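Local atomic coordinates of non-toxic crystal protein (Bacillus thuringiensis, PDB entry 2D42), a protein that is a non-toxic parasporal crystal protein whose fold closely resembles that of beta-pore-forming toxins, its own activity being unknown. Residues Asn33-Asp46 against Lys165-Gly177. Residues are numbered along the deposited sequence; the frame is centred on the assembly and turned at random.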
ATOM      1  N   ASN A  33     -17.664  -6.284  21.456  1.00 33.59           N
ATOM      2  CA  ASN A  33     -17.815  -6.456  20.013  1.00 32.26           C
ATOM      3  C   ASN A  33     -17.627  -5.043  19.482  1.00 30.53           C
ATOM      4  O   ASN A  33     -18.559  -4.417  18.985  1.00 29.61           O
ATOM      5  CB  ASN A  33     -19.210  -6.968  19.655  1.00 33.35           C
ATOM      6  CG  ASN A  33     -19.305  -7.434  18.206  1.00 37.36           C
ATOM      7  OD1 ASN A  33     -20.395  -7.509  17.627  1.00 39.16           O
ATOM      8  ND2 ASN A  33     -18.161  -7.763  17.618  1.00 37.65           N
ATOM      9  N   PRO A  34     -16.397  -4.530  19.574  1.00 29.63           N
ATOM     10  CA  PRO A  34     -16.070  -3.178  19.124  1.00 28.33           C
ATOM     11  C   PRO A  34     -16.283  -2.850  17.659  1.00 26.40           C
ATOM     12  O   PRO A  34     -16.253  -3.723  16.794  1.00 25.62           O
ATOM     13  CB  PRO A  34     -14.615  -3.027  19.537  1.00 30.51           C
ATOM     14  CG  PRO A  34     -14.086  -4.418  19.363  1.00 32.00           C
ATOM     15  CD  PRO A  34     -15.180  -5.261  19.972  1.00 29.25           C
ATOM     16  N   ILE A  35     -16.514  -1.567  17.404  1.00 27.23           N
ATOM     17  CA  ILE A  35     -16.672  -1.076  16.045  1.00 29.28           C
ATOM     18  C   ILE A  35     -15.301  -1.389  15.473  1.00 29.59           C
ATOM     19  O   ILE A  35     -14.295  -0.998  16.050  1.00 30.78           O
ATOM     20  CB  ILE A  35     -16.876   0.447  16.028  1.00 31.41           C
ATOM     21  CG1 ILE A  35     -18.238   0.793  16.635  1.00 31.44           C
ATOM     22  CG2 ILE A  35     -16.760   0.977  14.598  1.00 31.30           C
ATOM     23  CD1 ILE A  35     -18.421   2.264  16.905  1.00 34.48           C
ATOM     24  N   ARG A  36     -15.238  -2.107  14.362  1.00 29.96           N
ATOM     25  CA  ARG A  36     -13.932  -2.428  13.829  1.00 29.24           C
ATOM     26  C   ARG A  36     -13.813  -2.347  12.319  1.00 27.10           C
ATOM     27  O   ARG A  36     -14.801  -2.343  11.589  1.00 26.08           O
ATOM     28  CB  ARG A  36     -13.491  -3.821  14.296  1.00 29.65           C
ATOM     29  CG  ARG A  36     -14.141  -4.970  13.558  1.00 32.44           C
ATOM     30  CD  ARG A  36     -13.403  -6.290  13.821  1.00 32.41           C
ATOM     31  NE  ARG A  36     -13.402  -6.646  15.240  1.00 33.09           N
ATOM     32  CZ  ARG A  36     -12.331  -6.617  16.031  1.00 34.41           C
ATOM     33  NH1 ARG A  36     -11.145  -6.253  15.558  1.00 33.70           N
ATOM     34  NH2 ARG A  36     -12.448  -6.958  17.308  1.00 35.63           N
ATOM     35  N   ILE A  37     -12.563  -2.297  11.881  1.00 25.99           N
ATOM     36  CA  ILE A  37     -12.202  -2.232  10.479  1.00 25.41           C
ATOM     37  C   ILE A  37     -11.392  -3.490  10.244  1.00 23.69           C
ATOM     38  O   ILE A  37     -10.442  -3.759  10.979  1.00 23.41           O
ATOM     39  CB  ILE A  37     -11.338  -0.976  10.198  1.00 25.25           C
ATOM     40  CG1 ILE A  37     -12.245   0.255  10.132  1.00 26.67           C
ATOM     41  CG2 ILE A  37     -10.518  -1.163   8.917  1.00 24.15           C
ATOM     42  CD1 ILE A  37     -11.490   1.574  10.157  1.00 28.26           C
ATOM     43  N   ALA A  38     -11.781  -4.262   9.236  1.00 23.55           N
ATOM     44  CA  ALA A  38     -11.098  -5.510   8.917  1.00 24.89           C
ATOM     45  C   ALA A  38     -11.024  -5.773   7.419  1.00 24.55           C
ATOM     46  O   ALA A  38     -11.707  -5.121   6.626  1.00 26.17           O
ATOM     47  CB  ALA A  38     -11.820  -6.677   9.600  1.00 24.85           C
ATOM     48  N   GLY A  39     -10.202  -6.747   7.042  1.00 24.62           N
ATOM     49  CA  GLY A  39     -10.070  -7.111   5.644  1.00 25.31           C
ATOM     50  C   GLY A  39      -9.566  -5.974   4.776  1.00 25.70           C
ATOM     51  O   GLY A  39     -10.057  -5.761   3.672  1.00 24.64           O
ATOM     52  N   LEU A  40      -8.596  -5.230   5.287  1.00 25.21           N
ATOM     53  CA  LEU A  40      -8.011  -4.115   4.542  1.00 28.68           C
ATOM     54  C   LEU A  40      -7.499  -4.553   3.167  1.00 28.55           C
ATOM     55  O   LEU A  40      -6.728  -5.506   3.056  1.00 25.44           O
ATOM     56  CB  LEU A  40      -6.850  -3.540   5.337  1.00 28.60           C
ATOM     57  CG  LEU A  40      -6.893  -2.111   5.870  1.00 31.30           C
ATOM     58  CD1 LEU A  40      -8.305  -1.572   5.957  1.00 30.18           C
ATOM     59  CD2 LEU A  40      -6.209  -2.120   7.221  1.00 28.04           C
ATOM     60  N   ASP A  41      -7.920  -3.850   2.121  1.00 29.39           N
ATOM     61  CA  ASP A  41      -7.466  -4.184   0.774  1.00 31.43           C
ATOM     62  C   ASP A  41      -7.247  -2.922  -0.054  1.00 30.51           C
ATOM     63  O   ASP A  41      -7.951  -1.924   0.105  1.00 29.54           O
ATOM     64  CB  ASP A  41      -8.477  -5.097   0.072  1.00 32.10           C
ATOM     65  CG  ASP A  41      -7.836  -5.953  -1.019  1.00 35.43           C
ATOM     66  OD1 ASP A  41      -6.623  -5.796  -1.284  1.00 33.37           O
ATOM     67  OD2 ASP A  41      -8.547  -6.789  -1.609  1.00 38.30           O
ATOM     68  N   ALA A  42      -6.253  -2.972  -0.930  1.00 31.48           N
ATOM     69  CA  ALA A  42      -5.934  -1.837  -1.784  1.00 32.70           C
ATOM     70  C   ALA A  42      -5.576  -2.345  -3.165  1.00 32.61           C
ATOM     71  O   ALA A  42      -4.543  -2.985  -3.348  1.00 35.43           O
ATOM     72  CB  ALA A  42      -4.773  -1.054  -1.202  1.00 32.99           C
ATOM     73  N   ARG A  43      -6.436  -2.073  -4.136  1.00 31.84           N
ATOM     74  CA  ARG A  43      -6.172  -2.517  -5.490  1.00 33.42           C
ATOM     75  C   ARG A  43      -5.953  -1.339  -6.426  1.00 31.47           C
ATOM     76  O   ARG A  43      -6.332  -0.206  -6.119  1.00 29.48           O
ATOM     77  CB  ARG A  43      -7.307  -3.419  -5.997  1.00 34.46           C
ATOM     78  CG  ARG A  43      -8.709  -2.866  -5.857  1.00 38.95           C
ATOM     79  CD  ARG A  43      -9.736  -3.995  -6.014  1.00 42.28           C
ATOM     80  NE  ARG A  43     -11.107  -3.543  -5.787  1.00 45.19           N
ATOM     81  CZ  ARG A  43     -11.778  -2.732  -6.599  1.00 47.60           C
ATOM     82  NH1 ARG A  43     -11.211  -2.275  -7.711  1.00 48.95           N
ATOM     83  NH2 ARG A  43     -13.019  -2.369  -6.299  1.00 49.13           N
ATOM     84  N   ILE A  44      -5.322  -1.624  -7.559  1.00 30.24           N
ATOM     85  CA  ILE A  44      -5.008  -0.625  -8.571  1.00 29.38           C
ATOM     86  C   ILE A  44      -5.820  -0.934  -9.820  1.00 29.34           C
ATOM     87  O   ILE A  44      -5.502  -1.854 -10.571  1.00 31.09           O
ATOM     88  CB  ILE A  44      -3.494  -0.666  -8.872  1.00 29.92           C
ATOM     89  CG1 ILE A  44      -2.733  -0.380  -7.575  1.00 29.16           C
ATOM     90  CG2 ILE A  44      -3.128   0.325  -9.991  1.00 28.66           C
ATOM     91  CD1 ILE A  44      -1.253  -0.583  -7.678  1.00 33.17           C
ATOM     92  N   PRO A  45      -6.891  -0.170 -10.057  1.00 28.75           N
ATOM     93  CA  PRO A  45      -7.717  -0.427 -11.242  1.00 29.55           C
ATOM     94  C   PRO A  45      -6.999  -0.369 -12.597  1.00 29.49           C
ATOM     95  O   PRO A  45      -7.416  -1.031 -13.535  1.00 28.52           O
ATOM     96  CB  PRO A  45      -8.849   0.593 -11.103  1.00 29.72           C
ATOM     97  CG  PRO A  45      -8.234   1.693 -10.295  1.00 31.06           C
ATOM     98  CD  PRO A  45      -7.415   0.963  -9.274  1.00 28.48           C
ATOM     99  N   ASP A  46      -5.925   0.412 -12.704  1.00 29.21           N
ATOM    100  CA  ASP A  46      -5.171   0.493 -13.963  1.00 28.98           C
ATOM    101  C   ASP A  46      -3.735   0.066 -13.686  1.00 27.48           C
ATOM    102  O   ASP A  46      -2.872   0.894 -13.405  1.00 25.50           O
ATOM    103  CB  ASP A  46      -5.198   1.917 -14.533  1.00 29.42           C
ATOM    104  CG  ASP A  46      -4.475   2.026 -15.873  1.00 29.45           C
ATOM    105  OD1 ASP A  46      -4.005   0.989 -16.384  1.00 26.02           O
ATOM    106  OD2 ASP A  46      -4.375   3.148 -16.413  1.00 32.32           O
ATOM    107  N   LYS A 165      -0.056   5.666  -9.275  1.00 26.43           N
ATOM    108  CA  LYS A 165      -1.393   5.149  -9.540  1.00 25.10           C
ATOM    109  C   LYS A 165      -2.433   5.459  -8.477  1.00 24.53           C
ATOM    110  O   LYS A 165      -2.121   5.654  -7.300  1.00 23.49           O
ATOM    111  CB  LYS A 165      -1.343   3.632  -9.707  1.00 24.75           C
ATOM    112  CG  LYS A 165      -0.578   3.139 -10.910  1.00 21.81           C
ATOM    113  CD  LYS A 165      -1.325   3.449 -12.197  1.00 21.61           C
ATOM    114  CE  LYS A 165      -0.554   2.904 -13.383  1.00 20.89           C
ATOM    115  NZ  LYS A 165      -1.391   2.953 -14.607  1.00 21.69           N
ATOM    116  N   MET A 166      -3.680   5.478  -8.918  1.00 23.82           N
ATOM    117  CA  MET A 166      -4.804   5.707  -8.029  1.00 26.17           C
ATOM    118  C   MET A 166      -5.106   4.333  -7.430  1.00 24.20           C
ATOM    119  O   MET A 166      -4.885   3.299  -8.067  1.00 22.49           O
ATOM    120  CB  MET A 166      -5.998   6.230  -8.840  1.00 29.13           C
ATOM    121  CG  MET A 166      -7.328   6.287  -8.089  1.00 36.93           C
ATOM    122  SD  MET A 166      -8.284   4.762  -8.326  1.00 44.73           S
ATOM    123  CE  MET A 166      -8.946   5.045  -9.992  1.00 42.58           C
ATOM    124  N   THR A 167      -5.577   4.307  -6.199  1.00 25.79           N
ATOM    125  CA  THR A 167      -5.900   3.026  -5.583  1.00 24.70           C
ATOM    126  C   THR A 167      -7.342   3.037  -5.106  1.00 25.34           C
ATOM    127  O   THR A 167      -7.895   4.091  -4.804  1.00 25.36           O
ATOM    128  CB  THR A 167      -5.017   2.738  -4.361  1.00 24.40           C
ATOM    129  OG1 THR A 167      -5.205   3.776  -3.391  1.00 24.65           O
ATOM    130  CG2 THR A 167      -3.537   2.650  -4.757  1.00 24.71           C
ATOM    131  N   VAL A 168      -7.948   1.859  -5.063  1.00 23.61           N
ATOM    132  CA  VAL A 168      -9.306   1.716  -4.574  1.00 24.95           C
ATOM    133  C   VAL A 168      -9.085   1.047  -3.225  1.00 25.04           C
ATOM    134  O   VAL A 168      -8.499  -0.028  -3.151  1.00 22.14           O
ATOM    135  CB  VAL A 168     -10.164   0.818  -5.495  1.00 23.14           C
ATOM    136  CG1 VAL A 168     -11.518   0.532  -4.831  1.00 21.44           C
ATOM    137  CG2 VAL A 168     -10.398   1.533  -6.839  1.00 25.43           C
ATOM    138  N   LEU A 169      -9.507   1.704  -2.152  1.00 25.77           N
ATOM    139  CA  LEU A 169      -9.296   1.140  -0.824  1.00 25.84           C
ATOM    140  C   LEU A 169     -10.568   0.480  -0.340  1.00 26.06           C
ATOM    141  O   LEU A 169     -11.651   1.043  -0.460  1.00 28.16           O
ATOM    142  CB  LEU A 169      -8.848   2.239   0.143  1.00 23.66           C
ATOM    143  CG  LEU A 169      -7.626   3.034  -0.347  1.00 25.97           C
ATOM    144  CD1 LEU A 169      -7.312   4.153   0.643  1.00 21.72           C
ATOM    145  CD2 LEU A 169      -6.421   2.096  -0.514  1.00 21.74           C
ATOM    146  N   GLU A 170     -10.432  -0.723   0.206  1.00 27.57           N
ATOM    147  CA  GLU A 170     -11.588  -1.469   0.686  1.00 27.04           C
ATOM    148  C   GLU A 170     -11.357  -2.094   2.050  1.00 27.61           C
ATOM    149  O   GLU A 170     -10.225  -2.330   2.443  1.00 26.00           O
ATOM    150  CB  GLU A 170     -11.942  -2.573  -0.315  1.00 28.46           C
ATOM    151  CG  GLU A 170     -12.464  -2.046  -1.641  1.00 34.40           C
ATOM    152  CD  GLU A 170     -12.583  -3.128  -2.698  1.00 37.42           C
ATOM    153  OE1 GLU A 170     -13.188  -2.860  -3.752  1.00 42.15           O
ATOM    154  OE2 GLU A 170     -12.066  -4.242  -2.483  1.00 40.77           O
ATOM    155  N   CYS A 171     -12.451  -2.343   2.768  1.00 27.63           N
ATOM    156  CA  CYS A 171     -12.390  -2.984   4.073  1.00 26.90           C
ATOM    157  C   CYS A 171     -13.805  -3.283   4.544  1.00 27.05           C
ATOM    158  O   CYS A 171     -14.780  -2.784   3.977  1.00 29.17           O
ATOM    159  CB  CYS A 171     -11.662  -2.100   5.098  1.00 26.26           C
ATOM    160  SG  CYS A 171     -12.486  -0.544   5.588  1.00 25.71           S
ATOM    161  N   VAL A 172     -13.910  -4.129   5.560  1.00 25.63           N
ATOM    162  CA  VAL A 172     -15.200  -4.483   6.125  1.00 25.04           C
ATOM    163  C   VAL A 172     -15.345  -3.739   7.452  1.00 24.35           C
ATOM    164  O   VAL A 172     -14.409  -3.687   8.256  1.00 22.22           O
ATOM    165  CB  VAL A 172     -15.302  -5.997   6.392  1.00 27.54           C
ATOM    166  CG1 VAL A 172     -16.620  -6.312   7.093  1.00 27.61           C
ATOM    167  CG2 VAL A 172     -15.191  -6.765   5.078  1.00 24.98           C
ATOM    168  N   VAL A 173     -16.515  -3.154   7.665  1.00 22.28           N
ATOM    169  CA  VAL A 173     -16.790  -2.429   8.894  1.00 23.84           C
ATOM    170  C   VAL A 173     -17.931  -3.141   9.607  1.00 26.28           C
ATOM    171  O   VAL A 173     -18.959  -3.440   8.998  1.00 26.02           O
ATOM    172  CB  VAL A 173     -17.178  -0.972   8.588  1.00 24.65           C
ATOM    173  CG1 VAL A 173     -17.733  -0.291   9.827  1.00 21.86           C
ATOM    174  CG2 VAL A 173     -15.950  -0.225   8.074  1.00 23.17           C
ATOM    175  N   SER A 174     -17.739  -3.416  10.893  1.00 26.41           N
ATOM    176  CA  SER A 174     -18.748  -4.113  11.681  1.00 29.05           C
ATOM    177  C   SER A 174     -18.547  -3.850  13.173  1.00 28.28           C
ATOM    178  O   SER A 174     -17.650  -3.110  13.563  1.00 28.26           O
ATOM    179  CB  SER A 174     -18.662  -5.620  11.408  1.00 26.64           C
ATOM    180  OG  SER A 174     -17.365  -6.104  11.724  1.00 27.07           O
ATOM    181  N   GLY A 175     -19.384  -4.465  14.006  1.00 28.79           N
ATOM    182  CA  GLY A 175     -19.259  -4.270  15.437  1.00 27.21           C
ATOM    183  C   GLY A 175     -20.417  -3.475  16.007  1.00 28.82           C
ATOM    184  O   GLY A 175     -21.328  -3.075  15.277  1.00 29.38           O
ATOM    185  N   ASN A 176     -20.365  -3.223  17.311  1.00 29.50           N
ATOM    186  CA  ASN A 176     -21.429  -2.507  18.006  1.00 31.02           C
ATOM    187  C   ASN A 176     -20.967  -1.241  18.694  1.00 28.66           C
ATOM    188  O   ASN A 176     -19.809  -1.112  19.097  1.00 30.23           O
ATOM    189  CB  ASN A 176     -22.065  -3.402  19.082  1.00 32.38           C
ATOM    190  CG  ASN A 176     -22.736  -4.626  18.513  1.00 35.15           C
ATOM    191  OD1 ASN A 176     -22.348  -5.753  18.818  1.00 38.65           O
ATOM    192  ND2 ASN A 176     -23.753  -4.418  17.686  1.00 36.21           N
ATOM    193  N   GLY A 177     -21.908  -0.317  18.839  1.00 28.88           N
ATOM    194  CA  GLY A 177     -21.648   0.929  19.526  1.00 28.57           C
ATOM    195  C   GLY A 177     -22.581   0.937  20.723  1.00 30.05           C
ATOM    196  O   GLY A 177     -23.522   0.148  20.784  1.00 29.61           O
TER
HETATM  197  O   HOH W   1      -5.228   2.609 -10.983  1.00 23.05           O
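Glu170 OE1 accepts from two nitrogens of Arg43: NH2 at 2.6 Å, met on the syn side but 31° out of the carboxylate plane, and NE through a weak, more bent bond. The guanidinium and carboxylate planes stand 70° apart, and both bonds go to OE1, so the pair is not a flat, two-oxygen one. Arg43 has CG lodged between its backbone N and carbonyl carbon (chi1 52°) and runs extended alongside Val168, whose CG1 lies over one guanidinium face, 3.6 Å from NH2. Asp41 OD2 sits 4.4 Å from Glu170 OE2, a like charge that the arginine probably offsets.

The strands run antiparallel. Arg43 and Val168 form a hydrogen-bonded pair, as do Asp41-Glu170, Ala38-Val172 and Arg36-Ser174; Val172 N to Ala38 O is 2.6 Å and almost straight. Between Ala38 and Asp41 the register slips by one residue, a beta bulge, with Gly39 at the corner.

The opposite face, with Ile37, Ala42, Leu169 and Val173, is mainly apolar: Ala42 CB meets Leu169 CD2 at 3.6 Å. At the bulge the end of Leu40 turns back, CD1 lying against Cys171 CB; Tyr103 packs on Leu40 and Ala42. On its far edge, strand 165-174 bonds to strand 219-244.

Beyond the last bridge, Arg43 with Val168, Lys165 NZ bonds to Asp46 O at 2.8 Å, from above the carbonyl plane, and to Ile48 O; NZ is 3.5 Å from Asp46 OD2 in a salt bridge. The Pro45 and Met166 side chains cross at about a right angle, with Pro45 CG tight against Met166 CE at 3.4 Å.

The face of Arg43 and Glu170 thus carries the salt bridge along with Val168 and Val172, and the opposite face mostly hydrocarbon, consistent with amphipathic strands of an aerolysin-like beta protein.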